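Long-range contacts in putative polyphosphate kinase 2 family protein (Arthrobacter aurescens, PDB 3RHF), which probably acts as a polyphosphate kinase, moving phosphate groups between polyphosphate and nucleotides: residues Ser15-Leu20 and Gln258-Asp263; Asp32-Pro37 and Pro246-Trp251; Lys47-Ala52 and Ala253-Gln258; Leu78-Met83 and Val182-Asn187; Asp145-Arg150 and Asp226-Ala231. All coordinates share one frame; numbering follows the deposited sequence.

Contact 1: residues Ser15-Leu20 and Gln258-Asp263; sequences SPAEVL and QQLLLD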
# COMPACT_ATOMS: atom_id res chain seq x y z
N SER A 15 -26.70 7.82 -4.45
CA SER A 15 -25.50 7.05 -4.76
C SER A 15 -24.76 7.58 -5.99
O SER A 15 -25.36 7.86 -7.01
CB SER A 15 -25.87 5.59 -5.02
OG SER A 15 -24.70 4.92 -5.46
N PRO A 16 -23.43 7.67 -5.90
CA PRO A 16 -22.66 8.04 -7.07
C PRO A 16 -22.70 7.01 -8.20
O PRO A 16 -22.36 7.34 -9.32
CB PRO A 16 -21.22 8.12 -6.53
CG PRO A 16 -21.30 8.05 -5.14
CD PRO A 16 -22.55 7.39 -4.75
N ALA A 17 -23.09 5.77 -7.95
CA ALA A 17 -23.25 4.82 -9.05
C ALA A 17 -24.35 5.35 -9.98
O ALA A 17 -24.46 4.93 -11.13
CB ALA A 17 -23.58 3.43 -8.54
N GLU A 18 -25.13 6.30 -9.48
CA GLU A 18 -26.33 6.77 -10.15
C GLU A 18 -26.08 8.13 -10.75
O GLU A 18 -26.20 8.28 -11.94
CB GLU A 18 -27.50 6.79 -9.15
CG GLU A 18 -28.78 7.57 -9.52
CD GLU A 18 -29.83 7.53 -8.37
OE1 GLU A 18 -30.11 6.40 -7.89
OE2 GLU A 18 -30.33 8.61 -7.96
N VAL A 19 -25.69 9.11 -9.94
CA VAL A 19 -25.59 10.46 -10.44
C VAL A 19 -24.33 10.65 -11.27
O VAL A 19 -24.31 11.55 -12.11
CB VAL A 19 -25.71 11.55 -9.30
CG1 VAL A 19 -27.09 11.48 -8.64
CG2 VAL A 19 -24.63 11.42 -8.21
N LEU A 20 -23.28 9.84 -11.07
CA LEU A 20 -21.99 10.08 -11.77
C LEU A 20 -21.79 9.19 -12.98
O LEU A 20 -20.81 9.33 -13.70
CB LEU A 20 -20.79 9.93 -10.84
CG LEU A 20 -20.68 10.96 -9.72
CD1 LEU A 20 -19.38 10.68 -8.92
CD2 LEU A 20 -20.75 12.41 -10.26
N GLN A 258 -14.42 6.70 -3.02
CA GLN A 258 -14.62 5.69 -1.99
C GLN A 258 -16.02 5.10 -1.95
O GLN A 258 -16.17 3.88 -1.78
CB GLN A 258 -14.12 6.10 -0.58
CG GLN A 258 -12.71 5.54 -0.43
CD GLN A 258 -12.01 5.84 0.86
OE1 GLN A 258 -10.86 6.31 0.84
NE2 GLN A 258 -12.64 5.50 2.00
N GLN A 259 -17.04 5.91 -2.15
CA GLN A 259 -18.42 5.39 -2.05
C GLN A 259 -18.70 4.49 -3.21
O GLN A 259 -19.42 3.52 -3.08
CB GLN A 259 -19.48 6.49 -1.94
CG GLN A 259 -20.82 6.03 -1.37
CD GLN A 259 -20.73 5.56 0.07
OE1 GLN A 259 -20.23 6.26 0.95
NE2 GLN A 259 -21.23 4.38 0.31
N LEU A 260 -18.07 4.76 -4.34
CA LEU A 260 -18.21 3.89 -5.53
C LEU A 260 -17.68 2.49 -5.27
O LEU A 260 -18.32 1.50 -5.63
CB LEU A 260 -17.47 4.51 -6.72
CG LEU A 260 -18.25 5.54 -7.55
CD1 LEU A 260 -17.31 6.09 -8.59
CD2 LEU A 260 -19.52 4.98 -8.23
N LEU A 261 -16.48 2.47 -4.68
CA LEU A 261 -15.87 1.24 -4.18
C LEU A 261 -16.73 0.49 -3.21
O LEU A 261 -16.90 -0.70 -3.37
CB LEU A 261 -14.59 1.58 -3.46
CG LEU A 261 -13.29 1.17 -4.09
CD1 LEU A 261 -13.29 1.28 -5.62
CD2 LEU A 261 -12.22 2.05 -3.49
N LEU A 262 -17.23 1.18 -2.19
CA LEU A 262 -18.06 0.50 -1.14
C LEU A 262 -19.35 -0.06 -1.71
O LEU A 262 -19.77 -1.13 -1.30
CB LEU A 262 -18.40 1.42 0.05
CG LEU A 262 -17.16 1.91 0.81
CD1 LEU A 262 -17.42 3.25 1.54
CD2 LEU A 262 -16.63 0.88 1.80
N ASP A 263 -19.99 0.70 -2.61
CA ASP A 263 -21.26 0.30 -3.20
C ASP A 263 -21.03 -0.90 -4.15
O ASP A 263 -21.84 -1.80 -4.19
CB ASP A 263 -21.89 1.47 -3.94
CG ASP A 263 -22.40 2.62 -3.00
OD1 ASP A 263 -22.34 2.55 -1.73
OD2 ASP A 263 -22.92 3.63 -3.57

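Contact 2: residues Asp32-Pro37 and Pro246-Trp251; sequences DPESTP and PANKKW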
# COMPACT_ATOMS: atom_id res chain seq x y z
N ASP A 32 -20.12 19.84 -14.28
CA ASP A 32 -19.51 20.93 -13.57
C ASP A 32 -18.44 20.42 -12.57
O ASP A 32 -18.75 19.78 -11.54
CB ASP A 32 -20.59 21.72 -12.84
CG ASP A 32 -20.03 22.94 -12.10
OD1 ASP A 32 -18.82 23.24 -12.21
OD2 ASP A 32 -20.82 23.59 -11.38
N PRO A 33 -17.18 20.72 -12.85
CA PRO A 33 -16.09 20.20 -12.04
C PRO A 33 -16.13 20.68 -10.60
O PRO A 33 -15.33 20.20 -9.81
CB PRO A 33 -14.85 20.79 -12.73
CG PRO A 33 -15.29 21.12 -14.08
CD PRO A 33 -16.68 21.57 -13.93
N GLU A 34 -16.98 21.66 -10.30
CA GLU A 34 -17.06 22.27 -8.98
C GLU A 34 -18.18 21.65 -8.17
O GLU A 34 -18.17 21.76 -6.96
CB GLU A 34 -17.32 23.80 -9.10
CG GLU A 34 -16.10 24.70 -9.36
CD GLU A 34 -15.06 24.65 -8.21
OE1 GLU A 34 -15.39 24.33 -7.03
OE2 GLU A 34 -13.88 24.92 -8.49
N SER A 35 -19.13 20.99 -8.81
CA SER A 35 -20.25 20.35 -8.12
C SER A 35 -19.81 19.17 -7.23
O SER A 35 -18.67 18.69 -7.36
CB SER A 35 -21.30 19.85 -9.12
OG SER A 35 -20.71 19.12 -10.18
N THR A 36 -20.72 18.76 -6.32
CA THR A 36 -20.58 17.61 -5.40
C THR A 36 -21.80 16.69 -5.55
O THR A 36 -22.57 16.47 -4.60
CB THR A 36 -20.49 18.07 -3.91
OG1 THR A 36 -21.72 18.69 -3.54
CG2 THR A 36 -19.29 19.05 -3.64
N PRO A 37 -22.01 16.16 -6.75
CA PRO A 37 -23.25 15.47 -7.04
C PRO A 37 -23.58 14.34 -6.11
O PRO A 37 -22.74 13.51 -5.79
CB PRO A 37 -23.01 14.89 -8.43
CG PRO A 37 -21.95 15.70 -9.02
CD PRO A 37 -21.08 16.12 -7.90
N PRO A 246 -16.67 14.95 -10.56
CA PRO A 246 -16.19 16.31 -10.43
C PRO A 246 -15.10 16.36 -9.36
O PRO A 246 -15.32 15.87 -8.26
CB PRO A 246 -17.42 17.04 -9.98
CG PRO A 246 -18.49 16.39 -10.65
CD PRO A 246 -18.13 14.93 -10.70
N ALA A 247 -13.93 16.89 -9.70
CA ALA A 247 -12.75 16.74 -8.85
C ALA A 247 -12.07 18.06 -8.49
O ALA A 247 -11.02 18.04 -7.85
CB ALA A 247 -11.76 15.81 -9.48
N ASN A 248 -12.63 19.19 -8.90
CA ASN A 248 -12.06 20.48 -8.48
C ASN A 248 -11.97 20.55 -6.96
O ASN A 248 -11.05 21.14 -6.46
CB ASN A 248 -12.87 21.71 -9.00
CG ASN A 248 -12.43 22.18 -10.37
OD1 ASN A 248 -11.75 21.46 -11.08
ND2 ASN A 248 -12.80 23.40 -10.74
N LYS A 249 -12.93 19.94 -6.27
CA LYS A 249 -12.83 19.77 -4.84
C LYS A 249 -12.21 18.43 -4.49
O LYS A 249 -12.85 17.41 -4.69
CB LYS A 249 -14.20 19.87 -4.20
CG LYS A 249 -14.77 21.26 -4.24
CD LYS A 249 -16.25 21.23 -3.88
CE LYS A 249 -16.82 22.63 -3.65
NZ LYS A 249 -17.39 23.14 -4.89
N LYS A 250 -11.00 18.41 -3.95
CA LYS A 250 -10.35 17.13 -3.67
C LYS A 250 -11.17 16.30 -2.69
O LYS A 250 -11.34 15.10 -2.88
CB LYS A 250 -8.93 17.34 -3.16
CG LYS A 250 -7.88 17.85 -4.23
CD LYS A 250 -6.45 17.89 -3.59
CE LYS A 250 -5.34 18.68 -4.36
NZ LYS A 250 -4.96 19.98 -3.67
N TRP A 251 -11.70 16.94 -1.65
CA TRP A 251 -12.44 16.25 -0.62
C TRP A 251 -13.61 15.53 -1.21
O TRP A 251 -13.96 14.45 -0.75
CB TRP A 251 -12.91 17.18 0.52
CG TRP A 251 -13.93 18.21 0.10
CD1 TRP A 251 -13.69 19.49 -0.34
CD2 TRP A 251 -15.36 18.05 0.09
NE1 TRP A 251 -14.88 20.12 -0.63
CE2 TRP A 251 -15.92 19.25 -0.38
CE3 TRP A 251 -16.21 17.01 0.42
CZ2 TRP A 251 -17.27 19.43 -0.52
CZ3 TRP A 251 -17.55 17.19 0.30
CH2 TRP A 251 -18.08 18.39 -0.16
O HOH W 1 -15.77 19.10 -7.18

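Contact 3: residues Lys47-Ala52 and Ala253-Gln258; sequences KALLAA and ARIAVQ. With FLC (citrate anion), chain G.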
# COMPACT_ATOMS: atom_id res chain seq x y z
N LYS A 47 -14.93 15.28 5.17
CA LYS A 47 -13.78 14.76 5.89
C LYS A 47 -14.25 13.78 6.93
O LYS A 47 -13.60 12.81 7.17
CB LYS A 47 -12.95 15.85 6.55
CG LYS A 47 -12.22 16.68 5.52
CD LYS A 47 -10.92 17.36 6.11
CE LYS A 47 -10.01 18.09 4.99
NZ LYS A 47 -9.94 17.56 3.55
N ALA A 48 -15.39 14.01 7.54
CA ALA A 48 -15.86 13.07 8.54
C ALA A 48 -16.43 11.81 7.89
O ALA A 48 -16.28 10.73 8.43
CB ALA A 48 -16.85 13.75 9.52
N LEU A 49 -17.06 11.92 6.73
CA LEU A 49 -17.48 10.72 5.99
C LEU A 49 -16.29 9.91 5.55
O LEU A 49 -16.33 8.71 5.62
CB LEU A 49 -18.33 11.07 4.77
CG LEU A 49 -18.82 9.91 3.89
CD1 LEU A 49 -19.76 8.93 4.63
CD2 LEU A 49 -19.47 10.46 2.70
N LEU A 50 -15.23 10.56 5.11
CA LEU A 50 -14.08 9.88 4.62
C LEU A 50 -13.53 8.92 5.67
O LEU A 50 -13.11 7.83 5.32
CB LEU A 50 -12.99 10.85 4.26
CG LEU A 50 -11.88 10.24 3.40
CD1 LEU A 50 -12.46 9.50 2.13
CD2 LEU A 50 -10.87 11.29 2.99
N ALA A 51 -13.52 9.31 6.94
CA ALA A 51 -12.88 8.51 7.98
C ALA A 51 -13.77 7.30 8.28
O ALA A 51 -13.29 6.24 8.66
CB ALA A 51 -12.65 9.35 9.27
N ALA A 52 -15.08 7.48 8.10
CA ALA A 52 -15.99 6.40 8.33
C ALA A 52 -15.90 5.41 7.15
O ALA A 52 -15.98 4.18 7.33
CB ALA A 52 -17.39 6.95 8.49
N ALA A 253 -14.08 14.38 -4.45
CA ALA A 253 -13.58 13.27 -5.26
C ALA A 253 -13.17 12.10 -4.36
O ALA A 253 -13.46 10.97 -4.67
CB ALA A 253 -12.43 13.70 -6.15
N ARG A 254 -12.50 12.37 -3.25
CA ARG A 254 -12.13 11.29 -2.39
C ARG A 254 -13.33 10.49 -1.91
O ARG A 254 -13.26 9.25 -1.92
CB ARG A 254 -11.39 11.78 -1.18
CG ARG A 254 -10.02 12.30 -1.47
CD ARG A 254 -9.42 12.94 -0.24
NE ARG A 254 -8.26 13.74 -0.64
CZ ARG A 254 -8.01 15.01 -0.27
NH1 ARG A 254 -8.79 15.70 0.56
NH2 ARG A 254 -6.90 15.59 -0.70
N ILE A 255 -14.40 11.15 -1.44
CA ILE A 255 -15.54 10.41 -0.95
C ILE A 255 -16.40 9.83 -2.06
O ILE A 255 -17.16 8.90 -1.83
CB ILE A 255 -16.43 11.23 -0.02
CG1 ILE A 255 -16.92 12.53 -0.71
CG2 ILE A 255 -15.71 11.49 1.27
CD1 ILE A 255 -17.96 13.31 0.12
N ALA A 256 -16.27 10.35 -3.27
CA ALA A 256 -17.09 9.83 -4.38
C ALA A 256 -16.43 8.54 -4.87
O ALA A 256 -17.10 7.52 -5.10
CB ALA A 256 -17.26 10.88 -5.50
N VAL A 257 -15.11 8.57 -4.97
CA VAL A 257 -14.38 7.38 -5.34
C VAL A 257 -14.61 6.34 -4.28
O VAL A 257 -15.02 5.21 -4.58
CB VAL A 257 -12.90 7.62 -5.63
CG1 VAL A 257 -12.22 6.29 -5.85
CG2 VAL A 257 -12.72 8.43 -6.92
N GLN A 258 -14.42 6.70 -3.02
CA GLN A 258 -14.62 5.69 -1.99
C GLN A 258 -16.02 5.10 -1.95
O GLN A 258 -16.17 3.88 -1.78
CB GLN A 258 -14.12 6.10 -0.58
CG GLN A 258 -12.71 5.54 -0.43
CD GLN A 258 -12.01 5.84 0.86
OE1 GLN A 258 -10.86 6.31 0.84
NE2 GLN A 258 -12.64 5.50 2.00
CAC FLC G . -7.87 20.50 3.12
CA FLC G . -8.80 20.58 1.89
CB FLC G . -8.42 19.66 0.68
CBC FLC G . -7.05 19.02 0.85
CG FLC G . -8.50 20.42 -0.69
CGC FLC G . -9.90 20.48 -1.34
OA1 FLC G . -8.31 20.36 4.32
OA2 FLC G . -6.63 20.59 2.89
OB1 FLC G . -6.92 18.02 1.56
OB2 FLC G . -6.05 19.50 0.27
OG1 FLC G . -10.16 21.33 -2.21
OG2 FLC G . -10.75 19.65 -0.97
OHB FLC G . -9.34 18.54 0.67
O HOH W 2 -10.77 14.93 2.50

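Contact 4: residues Leu78-Met83 and Val182-Asn187; sequences LILQAM and VKVMLN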
# COMPACT_ATOMS: atom_id res chain seq x y z
N LEU A 78 -10.42 -1.16 -9.69
CA LEU A 78 -10.61 0.25 -9.77
C LEU A 78 -9.67 0.80 -10.82
O LEU A 78 -8.44 0.63 -10.70
CB LEU A 78 -10.30 0.87 -8.43
CG LEU A 78 -10.41 2.39 -8.27
CD1 LEU A 78 -11.88 2.88 -8.42
CD2 LEU A 78 -9.86 2.81 -6.93
N ILE A 79 -10.25 1.44 -11.84
CA ILE A 79 -9.52 2.16 -12.87
C ILE A 79 -9.69 3.65 -12.71
O ILE A 79 -10.82 4.17 -12.84
CB ILE A 79 -9.97 1.78 -14.36
CG1 ILE A 79 -9.78 0.28 -14.64
CG2 ILE A 79 -9.16 2.54 -15.35
CD1 ILE A 79 -10.32 -0.24 -15.94
N LEU A 80 -8.57 4.34 -12.50
CA LEU A 80 -8.54 5.80 -12.51
C LEU A 80 -7.87 6.42 -13.73
O LEU A 80 -6.74 6.09 -14.04
CB LEU A 80 -7.83 6.32 -11.31
CG LEU A 80 -8.58 5.96 -10.06
CD1 LEU A 80 -7.56 5.98 -8.90
CD2 LEU A 80 -9.74 6.91 -9.83
N GLN A 81 -8.58 7.32 -14.40
CA GLN A 81 -7.97 8.21 -15.41
C GLN A 81 -8.25 9.64 -15.05
O GLN A 81 -9.34 9.96 -14.51
CB GLN A 81 -8.58 7.94 -16.78
CG GLN A 81 -8.32 6.54 -17.35
CD GLN A 81 -6.96 6.42 -17.93
OE1 GLN A 81 -6.42 5.34 -18.03
NE2 GLN A 81 -6.38 7.53 -18.30
N ALA A 82 -7.28 10.50 -15.34
CA ALA A 82 -7.42 11.93 -15.16
C ALA A 82 -6.22 12.68 -15.73
O ALA A 82 -5.16 12.12 -15.84
CB ALA A 82 -7.59 12.28 -13.70
N MSE A 83 -6.39 13.96 -16.03
CA MSE A 83 -5.30 14.84 -16.40
C MSE A 83 -4.39 15.06 -15.19
O MSE A 83 -4.82 14.89 -14.03
CB MSE A 83 -5.88 16.19 -16.86
CG MSE A 83 -6.88 16.10 -18.00
SE MSE A 83 -6.13 15.35 -19.68
CE MSE A 83 -4.66 16.64 -19.96
N VAL A 182 -14.75 -1.03 -11.59
CA VAL A 182 -15.16 0.34 -11.27
C VAL A 182 -14.29 1.38 -11.99
O VAL A 182 -13.13 1.58 -11.60
CB VAL A 182 -15.03 0.60 -9.79
CG1 VAL A 182 -15.21 2.06 -9.52
CG2 VAL A 182 -16.08 -0.21 -9.02
N LYS A 183 -14.85 2.05 -13.01
CA LYS A 183 -14.07 2.99 -13.81
C LYS A 183 -14.39 4.44 -13.40
O LYS A 183 -15.55 4.85 -13.33
CB LYS A 183 -14.34 2.81 -15.31
CG LYS A 183 -14.08 1.39 -15.82
CD LYS A 183 -13.94 1.30 -17.37
CE LYS A 183 -15.24 1.59 -18.17
NZ LYS A 183 -15.49 0.70 -19.36
N VAL A 184 -13.35 5.21 -13.10
CA VAL A 184 -13.53 6.55 -12.60
C VAL A 184 -12.68 7.51 -13.41
O VAL A 184 -11.47 7.29 -13.66
CB VAL A 184 -13.14 6.65 -11.11
CG1 VAL A 184 -12.80 8.06 -10.76
CG2 VAL A 184 -14.29 6.12 -10.26
N MSE A 185 -13.31 8.59 -13.85
CA MSE A 185 -12.54 9.71 -14.44
C MSE A 185 -12.66 10.91 -13.54
O MSE A 185 -13.75 11.39 -13.26
CB MSE A 185 -13.00 10.02 -15.83
CG MSE A 185 -12.05 11.02 -16.56
SE MSE A 185 -12.94 12.76 -16.86
CE MSE A 185 -11.51 13.67 -17.95
N LEU A 186 -11.52 11.38 -13.08
CA LEU A 186 -11.50 12.59 -12.26
C LEU A 186 -11.42 13.83 -13.15
O LEU A 186 -10.43 14.03 -13.82
CB LEU A 186 -10.28 12.60 -11.31
CG LEU A 186 -10.12 11.41 -10.41
CD1 LEU A 186 -8.83 11.63 -9.67
CD2 LEU A 186 -11.32 11.29 -9.49
N ASN A 187 -12.44 14.66 -13.10
CA ASN A 187 -12.60 15.76 -14.03
C ASN A 187 -12.33 17.12 -13.33
O ASN A 187 -13.04 17.55 -12.40
CB ASN A 187 -14.01 15.66 -14.60
CG ASN A 187 -14.31 16.67 -15.68
OD1 ASN A 187 -13.54 16.86 -16.63
ND2 ASN A 187 -15.48 17.25 -15.58

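Contact 5: residues Asp145-Arg150 and Asp226-Ala231; sequences DVLIHR and DAYSVA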
# COMPACT_ATOMS: atom_id res chain seq x y z
N ASP A 145 -4.22 4.22 -24.20
CA ASP A 145 -3.98 3.90 -25.59
C ASP A 145 -5.09 4.36 -26.52
O ASP A 145 -4.95 4.21 -27.71
CB ASP A 145 -3.70 2.43 -25.76
CG ASP A 145 -2.40 2.03 -25.09
OD1 ASP A 145 -1.33 2.41 -25.62
OD2 ASP A 145 -2.45 1.35 -24.04
N VAL A 146 -6.19 4.91 -26.00
CA VAL A 146 -7.12 5.66 -26.84
C VAL A 146 -7.28 7.15 -26.46
O VAL A 146 -8.25 7.79 -26.89
CB VAL A 146 -8.50 5.03 -26.87
CG1 VAL A 146 -8.39 3.65 -27.43
CG2 VAL A 146 -9.15 5.04 -25.48
N LEU A 147 -6.35 7.68 -25.67
CA LEU A 147 -6.40 9.09 -25.26
C LEU A 147 -5.17 9.83 -25.79
O LEU A 147 -5.27 10.58 -26.73
CB LEU A 147 -6.50 9.25 -23.73
CG LEU A 147 -7.77 8.69 -23.12
CD1 LEU A 147 -7.61 8.45 -21.64
CD2 LEU A 147 -8.98 9.58 -23.43
N ILE A 148 -4.02 9.61 -25.19
CA ILE A 148 -2.83 10.29 -25.58
C ILE A 148 -2.61 9.98 -27.07
O ILE A 148 -2.41 10.87 -27.89
CB ILE A 148 -1.64 9.96 -24.60
CG1 ILE A 148 -0.48 10.95 -24.78
CG2 ILE A 148 -1.10 8.59 -24.79
CD1 ILE A 148 0.57 10.95 -23.60
N HIS A 149 -2.74 8.71 -27.44
CA HIS A 149 -2.51 8.29 -28.82
C HIS A 149 -3.46 8.99 -29.78
O HIS A 149 -3.10 9.32 -30.90
CB HIS A 149 -2.68 6.77 -28.94
CG HIS A 149 -1.55 5.97 -28.35
ND1 HIS A 149 -0.83 5.04 -29.07
CD2 HIS A 149 -1.04 5.95 -27.10
CE1 HIS A 149 0.08 4.48 -28.29
NE2 HIS A 149 -0.02 5.03 -27.09
N ARG A 150 -4.69 9.22 -29.36
CA ARG A 150 -5.62 9.92 -30.22
C ARG A 150 -5.17 11.36 -30.44
O ARG A 150 -4.88 11.76 -31.57
CB ARG A 150 -7.00 9.88 -29.60
CG ARG A 150 -8.04 10.53 -30.46
CD ARG A 150 -9.39 10.19 -29.92
NE ARG A 150 -10.46 10.48 -30.85
CZ ARG A 150 -10.96 11.69 -31.08
NH1 ARG A 150 -10.48 12.80 -30.46
NH2 ARG A 150 -11.97 11.80 -31.92
N ASP A 226 -12.05 15.81 -25.75
CA ASP A 226 -12.75 15.14 -26.85
C ASP A 226 -12.45 13.60 -26.82
O ASP A 226 -13.35 12.76 -26.99
CB ASP A 226 -12.41 15.81 -28.22
CG ASP A 226 -13.27 15.29 -29.36
OD1 ASP A 226 -14.51 15.46 -29.28
OD2 ASP A 226 -12.73 14.69 -30.33
N ALA A 227 -11.18 13.28 -26.61
CA ALA A 227 -10.75 11.91 -26.53
C ALA A 227 -11.52 11.17 -25.44
O ALA A 227 -11.99 10.05 -25.64
CB ALA A 227 -9.26 11.85 -26.25
N TYR A 228 -11.64 11.83 -24.29
CA TYR A 228 -12.33 11.23 -23.18
C TYR A 228 -13.77 11.00 -23.55
O TYR A 228 -14.31 9.92 -23.32
CB TYR A 228 -12.21 12.12 -21.91
CG TYR A 228 -11.00 11.75 -21.07
CD1 TYR A 228 -11.00 10.60 -20.30
CD2 TYR A 228 -9.84 12.53 -21.07
CE1 TYR A 228 -9.89 10.24 -19.56
CE2 TYR A 228 -8.72 12.16 -20.31
CZ TYR A 228 -8.76 11.01 -19.57
OH TYR A 228 -7.67 10.59 -18.81
N SER A 229 -14.40 12.03 -24.11
CA SER A 229 -15.82 11.97 -24.32
C SER A 229 -16.14 10.92 -25.34
O SER A 229 -17.11 10.23 -25.20
CB SER A 229 -16.39 13.34 -24.71
OG SER A 229 -15.87 13.71 -25.93
N VAL A 230 -15.28 10.77 -26.35
CA VAL A 230 -15.48 9.72 -27.35
C VAL A 230 -15.28 8.35 -26.71
O VAL A 230 -16.17 7.48 -26.81
CB VAL A 230 -14.58 9.89 -28.57
CG1 VAL A 230 -14.69 8.64 -29.51
CG2 VAL A 230 -14.98 11.18 -29.30
N ALA A 231 -14.15 8.18 -26.04
CA ALA A 231 -13.89 6.99 -25.19
C ALA A 231 -15.09 6.59 -24.35
O ALA A 231 -15.39 5.40 -24.27
CB ALA A 231 -12.66 7.24 -24.27

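Contact 1: residues Ser15-Leu20 and Gln258-Asp263
Leu260 and Pro16 bury the largest areas here, 64 and 57 Å², and Asp263 follows with 37 Å². Most of the apolar part rests on one methyl: CD2 of Leu260 lies 3.7 Å from Ala17 N, and it is 4.0 Å from CB of Pro16. It therefore packs on the first turn of helix 16-19 itself as well as on the proline ring. CG of that ring, in Pro16, meets Gln259 CB at 4.0 Å.

The polar part is a capping arrangement. Ser15 is the N-cap of the short helix, its OG anti to the backbone N (chi1 174°), where it accepts from Ala17 N at 3.1 Å. The same OG donates to Asp263 OD2 at 2.9 Å, meeting that oxygen nearly along its C-O axis. The other carboxylate oxygen, OD1, takes a nearly straight bond from Gln259 NE2 at 3.0 Å, arriving from above the carboxylate plane. Both oxygens are thus engaged, which would hold the carboxylate against rotation.

Around the contact, OE1 of Gln259 bonds Gln53 on helix 43-69, Leu20 makes backbone bonds with Val244 of strand 242-246, and Leu261 packs on strand 75-82.

Contact 2: residues Asp32-Pro37 and Pro246-Trp251
A type I beta turn, Asp32 to Ser35, docks through Pro33 and Glu34 on Pro246, Asn248 and Lys249, in the passage from strand 242-246 to helix 250-266. Within it Asp32 OD1 accepts from Glu34 N, an Asx turn. Pro246, with the largest buried area, lays its CB against the carbonyl oxygens of Asp32 and Ser35, 3.3 Å from Ser35 O. Asn248 N donates to Pro33 O at 3.0 Å. The Glu34 side chain folds back at chi2 (-62°), and its two oxygens part company: OE2 accepts from Asn248 ND2 at 2.9 Å, above the carboxylate plane, while OE1 forms a salt bridge with Lys249 NZ at 3.2 Å. That ammonium also bonds Glu34 O at 2.6 Å, in the carbonyl plane. One water joins Pro33 O, Ser35 O and Lys249 N. Pro37 CD and Pro246 CG meet tip to tip at 3.8 Å, and Thr36 CG2 lies 3.7 Å from Trp251 CZ2.

Beyond these segments, Ala247 is bonded through its backbone to Asn187 of strand 179-187, Asn248 touches Glu192 of helix 190-202, and Pro246 packs on Leu20.

Contact 3: residues Lys47-Ala52 and Ala253-Gln258
The guanidinium of Arg254 has Lys47 NZ and a citrate at its edge, both near its plane. Its NH1 donates to the citrate hydroxyl OHB at 2.9 Å and to the carboxylate oxygen OB1 at 3.1 Å, while the bond from NH2 to OB1 is weak. Lys47 NZ reaches the same OHB at 3.1 Å. The two cationic groups stand 3.7 Å apart, NZ to NH1, a like-charge pair that the citrate probably screens; a water accepting from both adds a second bridge. The citrate, probably from the crystallisation liquor, also bonds Trp251 N at the start of helix 250-266.

Beyond the charged groups, helices 43-69 and 250-266 pack side by side. Their local axes point broadly the same way, crossing at 33°, and come within 9.5 Å of each other. Leu50 has the largest buried area, 100 Å²: CG stands anti to the backbone N (chi1 -164°), and the branch beyond divides its contacts. CD2 lies 3.9 Å from Arg254 CD, whereas CD1 touches Ile255 CG2 at 3.9 Å and also lies against OE1 of Gln258, whose side chain crosses that of Leu50 at about a right angle. That oxygen is hydrogen-bonded to His94 ND1 on helix 88-98. Leu49 CD2 meets Ile255 CD1 at 4.1 Å.

Contact 4: residues Leu78-Met83 and Val182-Asn187
The strands through Leu78-Gln81 and Val182-Met185 run parallel, Leu78 pairing with Val182 and so on to Gln81 with Met185, with local axes 4.7 Å apart. Four backbone hydrogen bonds carry the pairing. Ile79 N donates to Val182 O and Ile79 O accepts from Val184 N at 2.7 Å; Gln81 N donates to Val184 O and Gln81 O accepts from Leu186 N at 3.0 Å. Thus Ile79 and Gln81 each use both polar backbone atoms on the other strand, the usual parallel pattern. CA-H...O contacts supplement it, as from Met185 CA to Gln81 O at 3.2 Å.

Apolar contacts concentrate on the face of Leu78, Leu80 and Ala82. Leu80 and Val184 lie side by side pointing the same way, CD2 to CG1 at 3.4 Å. Leu78 CD1 meets Val182 CG1 at 3.6 Å, and Ala82 CB rests against Leu186 CB at the same separation.

On the other face, polar ends turn to outside partners: Lys183 NZ to Glu171 in a salt bridge, Gln81 OE1 to Ser141.

Strand 75-82 is the middle strand of the five and 179-187 its neighbour, in a sheet ordered as in many P-loop kinases. Strand 75-82 leads toward helix 88-98, and Lys88 NZ bonds Ala82 O, consistent with a Walker A loop. Helix 250-266 covers the Leu78 face, helix 221-235 packs at Met185, and strands 135-139 and 242-246 flank the pair.

Contact 5: residues Asp145-Arg150 and Asp226-Ala231
Leu147 and Ala227 bring the backbones to 5.3 Å, CA to CA, where the chain entering helix 148-151 passes the middle of helix 221-235; the CA atoms of Val146 and Ala231 are wider apart. Leu147 is the main apolar element, with 91 Å² buried. Its two methyls work differently. CD2 sits over the centre of the Tyr228 ring, 3.7 Å from the centroid and only 8° off the ring normal, a CH-pi contact, and also touches Ala227 CB at 3.6 Å. CD1 lies farther out toward the hydroxyl end, 3.5 Å from CZ.

At the more exposed margin, Arg150 runs extended from CG to NE past Ala227, its CD 4.0 Å from Ala227 CB. NH1 forms a salt bridge with Asp226 OD2 at 2.9 Å; the oxygen is met on its anti side, and the two planar groups are turned 58° apart. NH2 adds a weak bond to the same oxygen. Val230 CG2 lies over one face of the guanidinium.

The contact thus joins the chain after strand 135-139 to helix 221-235, which itself packs on the sheet at Met185. Helix 157-176 adjoins both segments, with Tyr164 touching Val146 and Val230, while Tyr228 OH reaches inward to Gln81 of strand 75-82 in a weak hydrogen bond.

Overall arrangement
Contact 4 lies at the heart of the sheet, its centre about 5 Å from that of the chain, and the others sit around it. Contacts 1, 2 and 3 share helix 250-266 and have centres 11 to 14 Å apart. Contact 5 belongs to the other side of the sheet, about 29 Å from contact 3 between centres, yet it touches contact 4 through Tyr228, Gln81 and Met185. First segments follow the order 1, 2, 3, 4, 5 and second segments 4, 5, 2, 3, 1; contacts 2 and 3 alternate, as do 4 and 5. The N-terminal part is thus folded back on helix 250-266 and the turn before it. Together the contacts describe a three-layer alpha/beta/alpha sandwich with helices on both faces of a parallel sheet.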